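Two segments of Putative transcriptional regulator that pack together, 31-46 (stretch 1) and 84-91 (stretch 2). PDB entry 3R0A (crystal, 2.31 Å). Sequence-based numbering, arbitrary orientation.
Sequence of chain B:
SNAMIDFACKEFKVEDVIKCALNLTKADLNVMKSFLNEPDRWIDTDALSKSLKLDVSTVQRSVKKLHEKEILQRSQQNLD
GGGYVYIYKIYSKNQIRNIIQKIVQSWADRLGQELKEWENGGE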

# COMPACT_ATOMS: atom_id res chain seq x y z
N VAL B 31 -22.39 9.61 -6.82
CA VAL B 31 -23.52 8.70 -7.03
C VAL B 31 -23.47 7.56 -6.03
O VAL B 31 -24.48 7.25 -5.42
CB VAL B 31 -23.61 8.20 -8.48
CG1 VAL B 31 -24.42 6.92 -8.57
CG2 VAL B 31 -24.16 9.30 -9.41
N MSE B 32 -22.31 6.94 -5.83
CA MSE B 32 -22.21 5.90 -4.81
C MSE B 32 -22.64 6.44 -3.44
O MSE B 32 -23.34 5.73 -2.70
CB MSE B 32 -20.80 5.34 -4.71
CG MSE B 32 -20.64 4.15 -3.76
SE MSE B 32 -18.78 3.59 -3.91
CE MSE B 32 -18.96 1.74 -3.66
N LYS B 33 -22.21 7.67 -3.12
CA LYS B 33 -22.51 8.33 -1.82
C LYS B 33 -24.03 8.49 -1.69
O LYS B 33 -24.59 8.22 -0.63
CB LYS B 33 -21.86 9.72 -1.67
CG LYS B 33 -20.34 9.83 -1.79
CD LYS B 33 -19.57 9.56 -0.49
CE LYS B 33 -19.15 10.85 0.24
NZ LYS B 33 -18.57 11.88 -0.67
N SER B 34 -24.67 8.92 -2.78
CA SER B 34 -26.12 9.05 -2.86
C SER B 34 -26.90 7.78 -2.47
O SER B 34 -27.94 7.86 -1.81
CB SER B 34 -26.53 9.46 -4.26
OG SER B 34 -26.98 10.81 -4.25
N PHE B 35 -26.39 6.63 -2.92
CA PHE B 35 -26.99 5.35 -2.58
C PHE B 35 -26.72 5.06 -1.11
O PHE B 35 -27.62 4.65 -0.38
CB PHE B 35 -26.40 4.24 -3.45
CG PHE B 35 -27.08 4.05 -4.77
CD1 PHE B 35 -26.51 4.55 -5.93
CD2 PHE B 35 -28.29 3.37 -4.88
CE1 PHE B 35 -27.14 4.36 -7.18
CE2 PHE B 35 -28.91 3.17 -6.12
CZ PHE B 35 -28.34 3.67 -7.26
N LEU B 36 -25.47 5.30 -0.71
CA LEU B 36 -25.03 5.08 0.67
C LEU B 36 -25.80 5.92 1.70
O LEU B 36 -26.08 5.45 2.80
CB LEU B 36 -23.52 5.33 0.80
CG LEU B 36 -22.61 4.19 0.29
CD1 LEU B 36 -21.15 4.57 0.38
CD2 LEU B 36 -22.85 2.88 1.02
N ASN B 37 -26.13 7.14 1.31
CA ASN B 37 -26.88 8.08 2.13
C ASN B 37 -28.35 7.65 2.34
O ASN B 37 -28.98 8.06 3.32
CB ASN B 37 -26.79 9.47 1.49
CG ASN B 37 -27.45 10.54 2.32
OD1 ASN B 37 -27.05 10.79 3.46
ND2 ASN B 37 -28.46 11.18 1.75
N GLU B 38 -28.89 6.84 1.42
CA GLU B 38 -30.19 6.15 1.59
C GLU B 38 -30.07 4.63 1.32
O GLU B 38 -30.49 4.14 0.27
CB GLU B 38 -31.28 6.78 0.71
CG GLU B 38 -31.65 8.22 1.07
CD GLU B 38 -32.58 8.84 0.05
OE1 GLU B 38 -33.56 8.19 -0.37
OE2 GLU B 38 -32.35 10.00 -0.34
N PRO B 39 -29.50 3.87 2.28
CA PRO B 39 -29.12 2.47 2.04
C PRO B 39 -30.26 1.56 1.58
O PRO B 39 -30.02 0.61 0.82
CB PRO B 39 -28.62 2.02 3.41
CG PRO B 39 -29.25 2.98 4.38
CD PRO B 39 -29.24 4.28 3.67
N ASP B 40 -31.49 1.84 2.03
CA ASP B 40 -32.61 0.90 1.88
C ASP B 40 -33.44 1.15 0.62
O ASP B 40 -34.27 0.32 0.25
CB ASP B 40 -33.55 0.99 3.09
CG ASP B 40 -32.88 0.55 4.38
OD1 ASP B 40 -32.03 -0.38 4.34
OD2 ASP B 40 -33.23 1.14 5.43
N ARG B 41 -33.20 2.29 -0.02
CA ARG B 41 -34.00 2.71 -1.16
C ARG B 41 -33.66 1.96 -2.43
O ARG B 41 -32.52 1.56 -2.66
CB ARG B 41 -33.86 4.21 -1.39
CG ARG B 41 -35.15 4.88 -1.88
CD ARG B 41 -36.00 5.48 -0.73
NE ARG B 41 -37.43 5.55 -1.07
CZ ARG B 41 -38.40 4.89 -0.44
NH1 ARG B 41 -38.13 4.11 0.61
NH2 ARG B 41 -39.66 5.02 -0.83
N TRP B 42 -34.68 1.77 -3.25
CA TRP B 42 -34.52 1.40 -4.63
C TRP B 42 -34.79 2.67 -5.44
O TRP B 42 -35.90 3.25 -5.39
CB TRP B 42 -35.49 0.30 -5.00
CG TRP B 42 -35.14 -1.05 -4.46
CD1 TRP B 42 -35.60 -1.61 -3.29
CD2 TRP B 42 -34.33 -2.05 -5.09
NE1 TRP B 42 -35.10 -2.88 -3.15
CE2 TRP B 42 -34.32 -3.18 -4.24
CE3 TRP B 42 -33.59 -2.10 -6.28
CZ2 TRP B 42 -33.60 -4.35 -4.55
CZ3 TRP B 42 -32.86 -3.26 -6.59
CH2 TRP B 42 -32.88 -4.37 -5.73
N ILE B 43 -33.77 3.10 -6.17
CA ILE B 43 -33.83 4.36 -6.91
C ILE B 43 -33.53 4.05 -8.37
O ILE B 43 -32.87 3.05 -8.69
CB ILE B 43 -32.83 5.41 -6.31
CG1 ILE B 43 -32.95 5.46 -4.77
CG2 ILE B 43 -33.05 6.81 -6.92
CD1 ILE B 43 -31.71 6.01 -4.05
N ASP B 44 -34.07 4.89 -9.25
CA ASP B 44 -33.74 4.80 -10.66
C ASP B 44 -32.91 6.00 -11.09
O ASP B 44 -32.76 6.97 -10.34
CB ASP B 44 -34.99 4.64 -11.53
CG ASP B 44 -36.04 5.67 -11.23
OD1 ASP B 44 -35.74 6.88 -11.31
OD2 ASP B 44 -37.18 5.27 -10.92
N THR B 45 -32.36 5.91 -12.29
CA THR B 45 -31.46 6.92 -12.81
C THR B 45 -32.16 8.24 -13.13
O THR B 45 -31.54 9.31 -13.02
CB THR B 45 -30.72 6.41 -14.03
OG1 THR B 45 -31.68 5.94 -14.99
CG2 THR B 45 -29.82 5.26 -13.62
N ASP B 46 -33.43 8.17 -13.53
CA ASP B 46 -34.24 9.38 -13.70
C ASP B 46 -34.44 10.10 -12.36
O ASP B 46 -34.18 11.30 -12.25
CB ASP B 46 -35.57 9.05 -14.38
CG ASP B 46 -35.46 8.92 -15.89
OD1 ASP B 46 -36.39 8.36 -16.50
OD2 ASP B 46 -34.44 9.37 -16.48
N TYR B 84 -39.85 -1.67 -19.01
CA TYR B 84 -39.31 -1.67 -17.66
C TYR B 84 -38.30 -0.54 -17.48
O TYR B 84 -37.76 0.01 -18.45
CB TYR B 84 -38.68 -3.04 -17.27
CG TYR B 84 -37.43 -3.38 -18.07
CD1 TYR B 84 -36.16 -2.95 -17.66
CD2 TYR B 84 -37.53 -4.11 -19.26
CE1 TYR B 84 -35.02 -3.26 -18.42
CE2 TYR B 84 -36.41 -4.42 -20.01
CZ TYR B 84 -35.17 -4.00 -19.60
OH TYR B 84 -34.08 -4.34 -20.39
N VAL B 85 -38.07 -0.22 -16.21
CA VAL B 85 -37.05 0.73 -15.79
C VAL B 85 -36.20 0.03 -14.71
O VAL B 85 -36.73 -0.48 -13.71
CB VAL B 85 -37.73 2.03 -15.29
CG1 VAL B 85 -38.79 1.70 -14.27
CG2 VAL B 85 -36.74 3.05 -14.75
N TYR B 86 -34.88 -0.05 -14.93
CA TYR B 86 -33.97 -0.68 -13.98
C TYR B 86 -33.99 0.13 -12.72
O TYR B 86 -33.99 1.34 -12.77
CB TYR B 86 -32.55 -0.72 -14.50
CG TYR B 86 -32.26 -1.72 -15.59
CD1 TYR B 86 -32.50 -3.09 -15.41
CD2 TYR B 86 -31.71 -1.30 -16.80
CE1 TYR B 86 -32.22 -4.00 -16.40
CE2 TYR B 86 -31.42 -2.20 -17.80
CZ TYR B 86 -31.68 -3.53 -17.61
OH TYR B 86 -31.38 -4.42 -18.64
N ILE B 87 -34.05 -0.54 -11.59
CA ILE B 87 -33.84 0.15 -10.31
C ILE B 87 -32.69 -0.49 -9.53
O ILE B 87 -32.47 -1.69 -9.64
CB ILE B 87 -35.12 0.21 -9.44
CG1 ILE B 87 -35.80 -1.16 -9.39
CG2 ILE B 87 -36.04 1.36 -9.92
CD1 ILE B 87 -36.93 -1.26 -8.31
N TYR B 88 -31.98 0.32 -8.73
CA TYR B 88 -30.75 -0.12 -8.06
C TYR B 88 -30.78 0.06 -6.56
O TYR B 88 -31.33 1.03 -6.05
CB TYR B 88 -29.54 0.63 -8.63
CG TYR B 88 -29.45 0.53 -10.12
CD1 TYR B 88 -28.67 -0.45 -10.72
CD2 TYR B 88 -30.18 1.42 -10.95
CE1 TYR B 88 -28.58 -0.54 -12.09
CE2 TYR B 88 -30.11 1.31 -12.33
CZ TYR B 88 -29.30 0.33 -12.89
OH TYR B 88 -29.18 0.19 -14.24
N LYS B 89 -30.19 -0.89 -5.84
CA LYS B 89 -30.04 -0.75 -4.38
C LYS B 89 -28.59 -1.08 -3.97
O LYS B 89 -28.02 -2.07 -4.39
CB LYS B 89 -31.08 -1.59 -3.61
CG LYS B 89 -31.19 -1.30 -2.10
CD LYS B 89 -30.65 -2.45 -1.23
CE LYS B 89 -31.73 -3.47 -0.88
NZ LYS B 89 -32.27 -3.19 0.49
N ILE B 90 -27.99 -0.19 -3.19
CA ILE B 90 -26.59 -0.38 -2.80
C ILE B 90 -26.48 -1.62 -1.92
O ILE B 90 -27.32 -1.83 -1.05
CB ILE B 90 -25.98 0.90 -2.16
CG1 ILE B 90 -24.45 0.80 -2.13
CG2 ILE B 90 -26.64 1.24 -0.77
CD1 ILE B 90 -23.77 2.10 -2.42
N TYR B 91 -25.50 -2.49 -2.18
CA TYR B 91 -25.22 -3.60 -1.28
C TYR B 91 -24.76 -3.14 0.11
O TYR B 91 -24.43 -1.97 0.31
CB TYR B 91 -24.16 -4.51 -1.88
CG TYR B 91 -24.66 -5.44 -2.97
CD1 TYR B 91 -25.71 -6.33 -2.74
CD2 TYR B 91 -24.06 -5.44 -4.22
CE1 TYR B 91 -26.14 -7.19 -3.74
CE2 TYR B 91 -24.47 -6.29 -5.23
CZ TYR B 91 -25.51 -7.16 -4.99
OH TYR B 91 -25.92 -7.99 -6.01
O HOH W 1 -29.63 2.14 -2.09
O HOH W 2 -28.08 -1.05 1.62
O HOH W 3 -33.05 3.76 -14.32

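I90, W42 and K89 have the largest areas covered across this contact, 124, 105 and 100 Å², out of 802 Å² buried in all. I90 lies where the helix of stretch 1 passes the strand of stretch 2 at 75°, with axes 8.0 Å apart at closest approach. Its CA-to-CB bond points toward stretch 1, and CD1 reaches the helix surface: it lies 3.5 Å from F35 CB, 3.6 Å from L36 CG and 4.0 Å from M32 CG. These are van der Waals distances between apolar atoms, so a single methyl group touches three helix residues. F35 also leans on the strand beside it, its CZ 3.5 Å from Y88 CB, while Y88 O approaches the ring edge at F35 CE2, 3.2 Å away.

W42 and K89 form a second centre. K89 CB sits 3.5 Å from the centroid of the six-membered ring of W42 and only 8° off the ring normal, which places CB of the lysine squarely over the face, a CH-pi contact. The same indole meets I87 along the strand, with W42 CE3 3.9 Å from I87 CG1 and I87 O near the ring plane, 3.5 Å from CZ3.

Backbone pairing accompanies these side-chain contacts. I43 and Y88 form a single antiparallel bridge: I43 N donates to Y88 O at 3.2 Å and Y88 N to I43 O at 2.9 Å, both with N-H...O angles of 168°, close to linear. W42 CA adds a CA-H...O contact to Y88 O at 3.5 Å.

Water extends the polar link where direct pairing is absent. Water 2 donates to P39 O (2.7 Å) and I90 O (2.9 Å); water 3 accepts from T45 N and donates to Y86 O, each at 3.0 Å.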